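Local coordinates for alpha-1,4-endofucoidanase (Mariniflexile fucanivorans, PDB 6DLH), which hydrolyses alpha-1,4 linkages within fucoidan chains as a retaining, endo-acting glycoside hydrolase of family 107, at residues D74-D79 with N422-Y427; L46-L51 with N403-T408. All blocks are in the same frame, centred on the assembly; numbering follows the deposited sequence.

Contact 1: D74-D79 with N422-Y427. With CA (calcium ion), chain H.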
ATOM      1  N   ASP A  74      20.606   0.802   2.895  1.00 30.29           N
ATOM      2  CA  ASP A  74      21.943   0.872   2.325  1.00 32.51           C
ATOM      3  C   ASP A  74      21.915   1.316   0.857  1.00 31.54           C
ATOM      4  O   ASP A  74      22.971   1.501   0.254  1.00 32.38           O
ATOM      5  CB  ASP A  74      22.691  -0.450   2.532  1.00 35.46           C
ATOM      6  CG  ASP A  74      24.199  -0.321   2.426  1.00 39.74           C
ATOM      7  OD1 ASP A  74      24.717   0.770   2.709  1.00 42.19           O
ATOM      8  OD2 ASP A  74      24.844  -1.313   2.049  1.00 46.98           O
ATOM      9  N   ILE A  75      20.719   1.516   0.286  1.00 27.71           N
ATOM     10  CA  ILE A  75      20.605   1.969  -1.096  1.00 25.92           C
ATOM     11  C   ILE A  75      20.534   3.494  -1.141  1.00 25.94           C
ATOM     12  O   ILE A  75      19.500   4.084  -0.848  1.00 26.47           O
ATOM     13  CB  ILE A  75      19.413   1.308  -1.816  1.00 24.82           C
ATOM     14  CG1 ILE A  75      19.432  -0.217  -1.652  1.00 25.47           C
ATOM     15  CG2 ILE A  75      19.423   1.720  -3.279  1.00 25.03           C
ATOM     16  CD1 ILE A  75      18.228  -0.933  -2.243  1.00 28.01           C
ATOM     17  N   ARG A  76      21.633   4.131  -1.551  1.00 25.69           N
ATOM     18  CA  ARG A  76      21.777   5.561  -1.333  1.00 26.10           C
ATOM     19  C   ARG A  76      21.428   6.375  -2.580  1.00 27.08           C
ATOM     20  O   ARG A  76      21.219   7.580  -2.449  1.00 24.76           O
ATOM     21  CB  ARG A  76      23.183   5.876  -0.807  1.00 26.79           C
ATOM     22  CG  ARG A  76      23.529   5.134   0.478  1.00 27.54           C
ATOM     23  CD  ARG A  76      22.936   5.862   1.666  1.00 29.93           C
ATOM     24  NE  ARG A  76      21.570   5.532   2.019  1.00 29.92           N
ATOM     25  CZ  ARG A  76      20.711   6.356   2.618  1.00 29.25           C
ATOM     26  NH1 ARG A  76      20.950   7.653   2.687  1.00 27.85           N
ATOM     27  NH2 ARG A  76      19.596   5.873   3.131  1.00 27.73           N
ATOM     28  N   THR A  77      21.376   5.728  -3.765  1.00 25.69           N
ATOM     29  CA  THR A  77      21.219   6.456  -5.021  1.00 25.97           C
ATOM     30  C   THR A  77      19.796   6.377  -5.562  1.00 25.61           C
ATOM     31  O   THR A  77      19.472   7.065  -6.532  1.00 26.96           O
ATOM     32  CB  THR A  77      22.221   6.040  -6.111  1.00 26.38           C
ATOM     33  OG1 THR A  77      22.065   4.652  -6.417  1.00 24.48           O
ATOM     34  CG2 THR A  77      23.654   6.349  -5.733  1.00 25.64           C
ATOM     35  N   VAL A  78      18.954   5.549  -4.937  1.00 25.26           N
ATOM     36  CA  VAL A  78      17.558   5.456  -5.338  1.00 24.86           C
ATOM     37  C   VAL A  78      16.858   6.790  -5.059  1.00 25.46           C
ATOM     38  O   VAL A  78      17.187   7.484  -4.102  1.00 24.24           O
ATOM     39  CB  VAL A  78      16.859   4.268  -4.650  1.00 25.74           C
ATOM     40  CG1 VAL A  78      16.923   4.357  -3.122  1.00 26.22           C
ATOM     41  CG2 VAL A  78      15.428   4.108  -5.130  1.00 24.72           C
ATOM     42  N   ASP A  79      15.874   7.132  -5.899  1.00 26.80           N
ATOM     43  CA  ASP A  79      15.315   8.473  -5.936  1.00 24.70           C
ATOM     44  C   ASP A  79      13.844   8.457  -5.525  1.00 24.72           C
ATOM     45  O   ASP A  79      13.370   9.400  -4.895  1.00 24.37           O
ATOM     46  CB  ASP A  79      15.554   9.118  -7.302  1.00 23.97           C
ATOM     47  CG  ASP A  79      17.032   9.287  -7.621  1.00 25.21           C
ATOM     48  OD1 ASP A  79      17.708  10.055  -6.902  1.00 25.05           O
ATOM     49  OD2 ASP A  79      17.513   8.635  -8.574  1.00 25.89           O
ATOM     50  N   ASN A 422      28.617  13.457  -3.693  1.00 34.64           N
ATOM     51  CA  ASN A 422      27.215  13.204  -3.979  1.00 34.34           C
ATOM     52  C   ASN A 422      26.442  13.117  -2.664  1.00 33.03           C
ATOM     53  O   ASN A 422      26.904  12.491  -1.714  1.00 30.33           O
ATOM     54  CB  ASN A 422      27.014  11.919  -4.788  1.00 36.52           C
ATOM     55  CG  ASN A 422      27.742  11.894  -6.117  1.00 37.13           C
ATOM     56  OD1 ASN A 422      27.917  10.829  -6.699  1.00 37.54           O
ATOM     57  ND2 ASN A 422      28.171  13.046  -6.609  1.00 37.66           N
ATOM     58  N   TRP A 423      25.268  13.759  -2.633  1.00 30.93           N
ATOM     59  CA  TRP A 423      24.302  13.589  -1.559  1.00 33.02           C
ATOM     60  C   TRP A 423      23.352  12.438  -1.892  1.00 32.91           C
ATOM     61  O   TRP A 423      23.110  12.135  -3.059  1.00 32.85           O
ATOM     62  CB  TRP A 423      23.533  14.895  -1.322  1.00 33.17           C
ATOM     63  CG  TRP A 423      24.327  15.959  -0.625  1.00 35.71           C
ATOM     64  CD1 TRP A 423      25.195  16.848  -1.194  1.00 35.78           C
ATOM     65  CD2 TRP A 423      24.315  16.257   0.784  1.00 35.56           C
ATOM     66  NE1 TRP A 423      25.731  17.672  -0.237  1.00 36.53           N
ATOM     67  CE2 TRP A 423      25.208  17.335   0.986  1.00 36.68           C
ATOM     68  CE3 TRP A 423      23.645  15.722   1.891  1.00 35.82           C
ATOM     69  CZ2 TRP A 423      25.441  17.879   2.249  1.00 37.43           C
ATOM     70  CZ3 TRP A 423      23.877  16.255   3.139  1.00 36.05           C
ATOM     71  CH2 TRP A 423      24.762  17.322   3.313  1.00 37.11           C
ATOM     72  N   SER A 424      22.783  11.820  -0.853  1.00 32.45           N
ATOM     73  CA  SER A 424      21.970  10.628  -1.026  1.00 31.51           C
ATOM     74  C   SER A 424      20.586  10.982  -1.567  1.00 31.50           C
ATOM     75  O   SER A 424      20.067  12.066  -1.306  1.00 32.87           O
ATOM     76  CB  SER A 424      21.887   9.850   0.261  1.00 31.65           C
ATOM     77  OG  SER A 424      21.211  10.588   1.268  1.00 29.28           O
ATOM     78  N   ARG A 425      20.014  10.050  -2.341  1.00 28.93           N
ATOM     79  CA  ARG A 425      18.611  10.052  -2.744  1.00 28.73           C
ATOM     80  C   ARG A 425      18.193  11.414  -3.299  1.00 27.34           C
ATOM     81  O   ARG A 425      18.908  11.979  -4.120  1.00 24.99           O
ATOM     82  CB  ARG A 425      17.730   9.534  -1.604  1.00 27.77           C
ATOM     83  CG  ARG A 425      18.218   8.212  -1.033  1.00 26.78           C
ATOM     84  CD  ARG A 425      17.222   7.592  -0.084  1.00 27.08           C
ATOM     85  NE  ARG A 425      17.558   6.200   0.173  1.00 25.86           N
ATOM     86  CZ  ARG A 425      16.906   5.398   1.010  1.00 26.86           C
ATOM     87  NH1 ARG A 425      17.261   4.129   1.127  1.00 27.11           N
ATOM     88  NH2 ARG A 425      15.913   5.864   1.745  1.00 28.72           N
ATOM     89  N   GLN A 426      17.032  11.917  -2.852  1.00 28.92           N
ATOM     90  CA  GLN A 426      16.469  13.171  -3.339  1.00 29.93           C
ATOM     91  C   GLN A 426      16.495  14.269  -2.268  1.00 32.28           C
ATOM     92  O   GLN A 426      16.623  15.442  -2.611  1.00 32.60           O
ATOM     93  CB  GLN A 426      15.051  12.968  -3.877  1.00 29.73           C
ATOM     94  CG  GLN A 426      15.007  12.278  -5.235  1.00 29.12           C
ATOM     95  CD  GLN A 426      15.549  13.152  -6.337  1.00 29.24           C
ATOM     96  OE1 GLN A 426      15.010  14.217  -6.626  1.00 29.82           O
ATOM     97  NE2 GLN A 426      16.618  12.696  -6.976  1.00 27.86           N
ATOM     98  N   TYR A 427      16.381  13.905  -0.982  1.00 32.02           N
ATOM     99  CA  TYR A 427      16.366  14.918   0.067  1.00 33.17           C
ATOM    100  C   TYR A 427      17.212  14.500   1.265  1.00 34.59           C
ATOM    101  O   TYR A 427      17.434  13.313   1.486  1.00 33.38           O
ATOM    102  CB  TYR A 427      14.957  15.109   0.624  1.00 31.60           C
ATOM    103  CG  TYR A 427      13.845  15.327  -0.371  1.00 32.79           C
ATOM    104  CD1 TYR A 427      13.803  16.452  -1.186  1.00 32.25           C
ATOM    105  CD2 TYR A 427      12.785  14.432  -0.441  1.00 31.16           C
ATOM    106  CE1 TYR A 427      12.750  16.664  -2.068  1.00 31.92           C
ATOM    107  CE2 TYR A 427      11.729  14.629  -1.315  1.00 31.58           C
ATOM    108  CZ  TYR A 427      11.710  15.750  -2.128  1.00 32.73           C
ATOM    109  OH  TYR A 427      10.660  15.927  -2.984  1.00 33.75           O
TER
HETATM  110 CA    CA H 807      19.705   9.116  -7.758  1.00 28.93          CA
HETATM  111  O   HOH W   1      20.415  10.282  -5.831  1.00 25.89           O
HETATM  112  O   HOH W   2      20.198   7.788  -9.750  1.00 23.92           O
HETATM  113  O   HOH W   3      22.279   8.879  -8.031  1.00 27.24           O
HETATM  114  O   HOH W   4      19.767  10.883  -9.217  1.00 47.33           O
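Arg425 sets CG anti to its carbonyl carbon (chi1 -51°) and then runs extended out to NE, whereas Arg76 bends at chi2 and chi3, and the two guanidinium groups lie flat on each other. Their planes are 26° apart, with Arg76 NH2 over the centre of the Arg425 group, 3.4 Å above its plane. Two like charges would normally repel, but both groups have carbonyl partners: Arg76 NH1 and NH2 donate to Val447 O and Lys73 O, and Arg425 NH2 to Ala140 O. Arg425 also grips Ile75 O side-on, its NE and NH1 each at 3.0 Å and the oxygen in the guanidinium plane, which fixes the rotation of the group. An alanine at Arg425 would probably leave Ile75 O without these two donors and the Arg76 guanidinium without its stacking partner. The backbones join as well, Arg425 N donating to Arg76 O at 2.8 Å.

Around the metal, a neutral amide suits its place, since Gln426 NE2 can donate a hydrogen bond to a carboxylate oxygen that already binds calcium. NE2 lies 2.9 Å from Asp79 OD1 and meets it from above the carboxylate plane, as a second-shell partner. Asp79 binds calcium with OD1 and OD2, both at 2.4 Å; Thr77 O and four waters complete a shell of seven oxygen atoms, and one of these waters donates to Arg425 O. Asp79 OD2 additionally accepts from Leu46 N. The arrangement is a calcium site in a helix-to-strand loop of the parallel-stranded catalytic domain, docked against a segment probably belonging to the Ig-like part.

Contact 2: L46-L51 with N403-T408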
ATOM      1  N   LEU A  46      16.260   6.897 -10.392  1.00 25.90           N
ATOM      2  CA  LEU A  46      16.098   5.467 -10.190  1.00 24.51           C
ATOM      3  C   LEU A  46      14.931   5.225  -9.236  1.00 24.22           C
ATOM      4  O   LEU A  46      14.947   5.703  -8.101  1.00 23.80           O
ATOM      5  CB  LEU A  46      17.405   4.913  -9.609  1.00 24.08           C
ATOM      6  CG  LEU A  46      17.374   3.450  -9.164  1.00 23.94           C
ATOM      7  CD1 LEU A  46      17.092   2.533 -10.351  1.00 24.63           C
ATOM      8  CD2 LEU A  46      18.694   3.067  -8.515  1.00 22.82           C
ATOM      9  N   GLY A  47      13.932   4.462  -9.700  1.00 22.40           N
ATOM     10  CA  GLY A  47      12.737   4.215  -8.902  1.00 22.09           C
ATOM     11  C   GLY A  47      12.504   2.733  -8.615  1.00 21.73           C
ATOM     12  O   GLY A  47      13.076   1.867  -9.269  1.00 21.47           O
ATOM     13  N   MET A  48      11.657   2.460  -7.616  1.00 22.44           N
ATOM     14  CA  MET A  48      11.294   1.108  -7.224  1.00 22.03           C
ATOM     15  C   MET A  48       9.771   1.033  -7.142  1.00 23.06           C
ATOM     16  O   MET A  48       9.093   2.053  -7.291  1.00 22.37           O
ATOM     17  CB  MET A  48      11.903   0.747  -5.863  1.00 22.32           C
ATOM     18  CG  MET A  48      13.385   1.055  -5.761  1.00 21.75           C
ATOM     19  SD  MET A  48      14.118   0.581  -4.174  1.00 24.29           S
ATOM     20  CE  MET A  48      14.339  -1.188  -4.368  1.00 21.95           C
ATOM     21  N   LEU A  49       9.242  -0.178  -6.914  1.00 22.71           N
ATOM     22  CA  LEU A  49       7.803  -0.374  -6.880  1.00 22.91           C
ATOM     23  C   LEU A  49       7.425  -1.152  -5.627  1.00 23.59           C
ATOM     24  O   LEU A  49       7.988  -2.216  -5.369  1.00 24.73           O
ATOM     25  CB  LEU A  49       7.342  -1.129  -8.136  1.00 22.11           C
ATOM     26  CG  LEU A  49       5.850  -1.466  -8.165  1.00 22.28           C
ATOM     27  CD1 LEU A  49       5.015  -0.198  -8.238  1.00 21.21           C
ATOM     28  CD2 LEU A  49       5.500  -2.394  -9.325  1.00 21.67           C
ATOM     29  N   TRP A  50       6.440  -0.625  -4.887  1.00 23.21           N
ATOM     30  CA  TRP A  50       5.927  -1.274  -3.689  1.00 24.13           C
ATOM     31  C   TRP A  50       4.411  -1.413  -3.797  1.00 24.68           C
ATOM     32  O   TRP A  50       3.671  -0.430  -3.679  1.00 25.00           O
ATOM     33  CB  TRP A  50       6.364  -0.498  -2.439  1.00 23.67           C
ATOM     34  CG  TRP A  50       6.168  -1.216  -1.142  1.00 24.84           C
ATOM     35  CD1 TRP A  50       7.017  -2.109  -0.553  1.00 24.76           C
ATOM     36  CD2 TRP A  50       5.059  -1.065  -0.237  1.00 26.42           C
ATOM     37  NE1 TRP A  50       6.511  -2.532   0.647  1.00 24.23           N
ATOM     38  CE2 TRP A  50       5.310  -1.911   0.867  1.00 25.64           C
ATOM     39  CE3 TRP A  50       3.880  -0.308  -0.256  1.00 26.60           C
ATOM     40  CZ2 TRP A  50       4.426  -2.006   1.943  1.00 25.87           C
ATOM     41  CZ3 TRP A  50       3.008  -0.404   0.809  1.00 27.09           C
ATOM     42  CH2 TRP A  50       3.278  -1.247   1.888  1.00 25.50           C
ATOM     43  N   LEU A  51       3.959  -2.643  -4.067  1.00 24.76           N
ATOM     44  CA  LEU A  51       2.575  -2.847  -4.462  1.00 25.54           C
ATOM     45  C   LEU A  51       2.014  -4.084  -3.765  1.00 26.09           C
ATOM     46  O   LEU A  51       2.238  -5.217  -4.191  1.00 25.16           O
ATOM     47  CB  LEU A  51       2.493  -2.932  -5.993  1.00 24.90           C
ATOM     48  CG  LEU A  51       1.114  -3.181  -6.607  1.00 26.09           C
ATOM     49  CD1 LEU A  51       0.122  -2.103  -6.194  1.00 25.46           C
ATOM     50  CD2 LEU A  51       1.199  -3.260  -8.130  1.00 25.87           C
ATOM     51  N   ASN A 403      19.928  -7.693  -3.867  1.00 21.74           N
ATOM     52  CA  ASN A 403      21.248  -7.980  -4.416  1.00 21.57           C
ATOM     53  C   ASN A 403      21.517  -7.098  -5.637  1.00 22.63           C
ATOM     54  O   ASN A 403      22.506  -6.364  -5.676  1.00 23.83           O
ATOM     55  CB  ASN A 403      21.379  -9.470  -4.740  1.00 22.03           C
ATOM     56  CG  ASN A 403      22.640  -9.816  -5.501  1.00 22.07           C
ATOM     57  OD1 ASN A 403      23.734  -9.763  -4.948  1.00 21.48           O
ATOM     58  ND2 ASN A 403      22.497 -10.199  -6.764  1.00 20.81           N
ATOM     59  N   GLN A 404      20.605  -7.139  -6.620  1.00 21.44           N
ATOM     60  CA  GLN A 404      20.805  -6.437  -7.880  1.00 21.42           C
ATOM     61  C   GLN A 404      20.838  -4.922  -7.670  1.00 21.75           C
ATOM     62  O   GLN A 404      21.677  -4.229  -8.249  1.00 22.17           O
ATOM     63  CB  GLN A 404      19.762  -6.877  -8.911  1.00 21.32           C
ATOM     64  CG  GLN A 404      19.807  -8.369  -9.235  1.00 21.11           C
ATOM     65  CD  GLN A 404      19.103  -8.713 -10.528  1.00 22.03           C
ATOM     66  OE1 GLN A 404      17.996  -8.239 -10.805  1.00 21.91           O
ATOM     67  NE2 GLN A 404      19.735  -9.559 -11.329  1.00 20.71           N
ATOM     68  N   PHE A 405      19.922  -4.420  -6.831  1.00 22.45           N
ATOM     69  CA  PHE A 405      19.827  -3.009  -6.489  1.00 22.68           C
ATOM     70  C   PHE A 405      21.074  -2.523  -5.751  1.00 23.09           C
ATOM     71  O   PHE A 405      21.532  -1.406  -5.980  1.00 23.17           O
ATOM     72  CB  PHE A 405      18.512  -2.719  -5.750  1.00 22.96           C
ATOM     73  CG  PHE A 405      17.539  -1.918  -6.576  1.00 22.08           C
ATOM     74  CD1 PHE A 405      16.724  -2.532  -7.511  1.00 22.44           C
ATOM     75  CD2 PHE A 405      17.482  -0.537  -6.463  1.00 22.60           C
ATOM     76  CE1 PHE A 405      15.860  -1.784  -8.302  1.00 22.07           C
ATOM     77  CE2 PHE A 405      16.619   0.211  -7.254  1.00 22.98           C
ATOM     78  CZ  PHE A 405      15.802  -0.416  -8.171  1.00 21.62           C
ATOM     79  N   GLU A 406      21.642  -3.376  -4.888  1.00 24.50           N
ATOM     80  CA  GLU A 406      22.856  -3.031  -4.162  1.00 23.91           C
ATOM     81  C   GLU A 406      24.047  -2.928  -5.118  1.00 24.34           C
ATOM     82  O   GLU A 406      24.824  -1.981  -5.031  1.00 24.16           O
ATOM     83  CB  GLU A 406      23.110  -4.014  -3.018  1.00 25.21           C
ATOM     84  CG  GLU A 406      22.205  -3.804  -1.815  1.00 27.22           C
ATOM     85  CD  GLU A 406      22.477  -2.589  -0.944  1.00 29.15           C
ATOM     86  OE1 GLU A 406      23.361  -1.780  -1.300  1.00 31.13           O
ATOM     87  OE2 GLU A 406      21.805  -2.456   0.098  1.00 30.16           O
ATOM     88  N   LEU A 407      24.195  -3.908  -6.026  1.00 24.01           N
ATOM     89  CA  LEU A 407      25.263  -3.850  -7.014  1.00 22.95           C
ATOM     90  C   LEU A 407      25.119  -2.577  -7.850  1.00 22.78           C
ATOM     91  O   LEU A 407      26.090  -1.860  -8.059  1.00 24.87           O
ATOM     92  CB  LEU A 407      25.238  -5.113  -7.887  1.00 21.85           C
ATOM     93  CG  LEU A 407      25.600  -6.414  -7.163  1.00 22.73           C
ATOM     94  CD1 LEU A 407      25.323  -7.632  -8.031  1.00 19.76           C
ATOM     95  CD2 LEU A 407      27.051  -6.403  -6.689  1.00 21.11           C
ATOM     96  N   THR A 408      23.892  -2.297  -8.306  1.00 22.36           N
ATOM     97  CA  THR A 408      23.575  -1.065  -9.012  1.00 22.42           C
ATOM     98  C   THR A 408      24.004   0.160  -8.202  1.00 22.79           C
ATOM     99  O   THR A 408      24.573   1.102  -8.759  1.00 22.96           O
ATOM    100  CB  THR A 408      22.082  -1.003  -9.360  1.00 22.65           C
ATOM    101  OG1 THR A 408      21.770  -2.134 -10.176  1.00 21.67           O
ATOM    102  CG2 THR A 408      21.690   0.271 -10.077  1.00 21.75           C
TER
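Apolar contact between Leu46, Met48 and Phe405 carries most of this buried interface. Both strand residues start their side chains toward the helix, and Phe405 reaches back between them. Leu46 slides past the ring in the opposite direction, with CD2 3.7 Å from Phe405 CE2; beyond it, the same methyl is 4.4 Å from Thr408 CG2. Branched leucine suits this spot, since CG and CD1 also approach the ring.

The aromatic interaction comes from Met48, which meets Phe405 tip to tip. A bend at chi3 (79°) brings CE above the ring in a CH-pi contact, 3.8 Å from the centroid of Phe405 and close to the ring normal. Met48 SD is oblique to the ring at 4.5 Å from that centroid, a Met-aromatic contact suited to the flexible, polarisable thioether.

Strand 46-49 and helix segment 403-408 run antiparallel, their axes 12.0 Å apart at closest approach and 169° between their directions. Such packing on a central parallel sheet is consistent with a (beta/alpha)8-like barrel, as in the structurally similar GH29 alpha-L-fucosidases.

Polar groups fit around this core. Gly47 O lies at the ring edge, 3.7 Å from Phe405 CZ, where the weakly positive rim is likely to suit an oxygen. Thr408 satisfies its buried hydroxyl within the helix: OG1 donates to Gln404 O at 2.8 Å, and Thr408 N reaches the same oxygen from the opposite face of the carbonyl plane.

From the N terminus the chain first lays down strand 46-49, then passes through helix 66-71 into the calcium-binding loop before strand 80-84. More than 300 residues later, helix 399-415 returns to that first strand, and contact 2 closes the catalytic domain's long loop. The chain then leaves the helix, reaches strand 422-423 and closes contact 1 on the loop at 74-79. Their segments alternate, so the two closures cross. They also touch: Asp79 N probably donates to Leu46 O, and Asp74 and Ile75 pack against Glu406. Contact 2 thus joins sheet to helix, while contact 1 probably ties the same domain to the Ig-like part.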